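Local coordinates for carbonic anhydrase (Porphyridium purpureum, PDB 1DDZ) that catalyses the reversible hydration of carbon dioxide to hydrogencarbonate as a zinc-dependent beta-class carbonic anhydrase, at the interface of chains A and B. Sequence-based numbering; all coordinates share one arbitrary frame. Chains: chain A/B, Carbonic anhydrase.

The interface of chains A and B. Residues chain A 449, 452-453, 456, 485, 487; chain B 398.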
loop_
_atom_site.group_PDB
_atom_site.type_symbol
_atom_site.label_atom_id
_atom_site.label_comp_id
_atom_site.label_asym_id
_atom_site.label_seq_id
_atom_site.Cartn_x
_atom_site.Cartn_y
_atom_site.Cartn_z
ATOM N N SER A 449 9.406 13.120 4.463
ATOM C CA SER A 449 8.910 14.479 4.710
ATOM C C SER A 449 8.701 14.686 6.209
ATOM O O SER A 449 8.926 15.768 6.740
ATOM C CB SER A 449 7.585 14.695 3.965
ATOM O OG SER A 449 6.648 13.686 4.312
ATOM N N GLN A 452 12.195 15.308 7.938
ATOM C CA GLN A 452 12.704 16.582 7.425
ATOM C C GLN A 452 11.921 17.756 8.022
ATOM O O GLN A 452 12.509 18.743 8.469
ATOM C CB GLN A 452 12.663 16.607 5.901
ATOM C CG GLN A 452 13.708 15.731 5.244
ATOM C CD GLN A 452 15.128 16.212 5.520
ATOM O OE1 GLN A 452 15.461 17.369 5.285
ATOM N NE2 GLN A 452 15.971 15.316 6.013
ATOM N N ASP A 453 10.597 17.626 8.091
ATOM C CA ASP A 453 9.762 18.673 8.689
ATOM C C ASP A 453 10.117 18.865 10.154
ATOM O O ASP A 453 10.296 19.990 10.624
ATOM C CB ASP A 453 8.279 18.315 8.601
ATOM C CG ASP A 453 7.703 18.532 7.218
ATOM O OD1 ASP A 453 8.391 19.120 6.358
ATOM O OD2 ASP A 453 6.552 18.103 6.979
ATOM N N ASP A 456 13.767 20.635 10.375
ATOM C CA ASP A 456 13.801 22.062 10.136
ATOM C C ASP A 456 12.757 22.851 10.948
ATOM O O ASP A 456 12.626 24.065 10.806
ATOM C CB ASP A 456 13.879 22.412 8.640
ATOM C CG ASP A 456 12.762 21.841 7.847
ATOM O OD1 ASP A 456 13.011 21.420 6.701
ATOM O OD2 ASP A 456 11.627 21.840 8.355
ATOM N N ASN A 485 19.931 18.180 6.182
ATOM C CA ASN A 485 18.994 18.658 5.188
ATOM C C ASN A 485 19.083 17.797 3.953
ATOM O O ASN A 485 20.176 17.443 3.517
ATOM C CB ASN A 485 19.314 20.098 4.815
ATOM C CG ASN A 485 18.325 20.660 3.847
ATOM O OD1 ASN A 485 18.598 20.758 2.654
ATOM N ND2 ASN A 485 17.131 20.975 4.341
ATOM N N ASP A 487 17.731 18.684 0.965
ATOM C CA ASP A 487 17.364 19.469 -0.207
ATOM C C ASP A 487 18.507 19.610 -1.222
ATOM O O ASP A 487 19.660 19.822 -0.854
ATOM C CB ASP A 487 16.816 20.841 0.218
ATOM C CG ASP A 487 15.546 20.739 1.095
ATOM O OD1 ASP A 487 14.752 19.782 0.940
ATOM O OD2 ASP A 487 15.334 21.629 1.952
ATOM N N ARG B 398 6.968 19.368 0.928
ATOM C CA ARG B 398 6.861 18.387 2.022
ATOM C C ARG B 398 5.489 17.702 2.183
ATOM O O ARG B 398 5.095 17.361 3.291
ATOM C CB ARG B 398 7.294 19.023 3.347
ATOM C CG ARG B 398 8.720 19.548 3.326
ATOM C CD ARG B 398 9.721 18.408 3.300
ATOM N NE ARG B 398 11.081 18.903 3.138
ATOM C CZ ARG B 398 11.701 19.655 4.039
ATOM N NH1 ARG B 398 11.078 19.979 5.163
ATOM N NH2 ARG B 398 12.922 20.124 3.793
#
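The guanidinium of B:Arg398 lies with one face against A:Gln452, whose CB sits over the centre of the plane, 3.7 Å from CZ of B:Arg398, while the carboxylates of A:Asp453, A:Asp456 and A:Asp487 line its edge. The arrangement illustrates how a charge at a chain interface, here perhaps that of the biological dimer, is met by acids in its plane and by aliphatic carbon over its face. A:Asp456 meets the guanidinium end-on, the planes 13° apart, and its OD1 takes both terminal nitrogens of B:Arg398: NH1 at 2.9 Å through the syn lone pair, and NH2 at 3.2 Å in a more bent bond. NH1 of B:Arg398 also donates to OD1 of A:Asp453 at 3.1 Å, nearly along the C-O direction, although this carboxylate is turned 43° from the guanidinium. At the far corner NH2 of B:Arg398 reaches OD2 of A:Asp487 in a looser salt bridge of 3.4 Å. A second-shell residue probably positions that acid: ND2 of A:Asn485 donates to OD2 of A:Asp487 at 3.1 Å, from above the carboxylate plane, and the backbone N of A:Asp487 bonds back to OD1 of A:Asn485. CB and CG of the arginine run past the A:Asp453 carboxylate, and the bend at chi2, -71°, turns the chain beyond CG towards A:Asp456. The cation probably offsets repulsion among the three carboxylates, and the in-plane bonds should limit its rotation. This salt-bridge patch joins helix 449-456 and the loop after strand 476-481 of chain A to the B:Arg398 loop between helices 388-392 and 402-405; it is part of a larger two-fold symmetric interface, with a twin where the chains are exchanged.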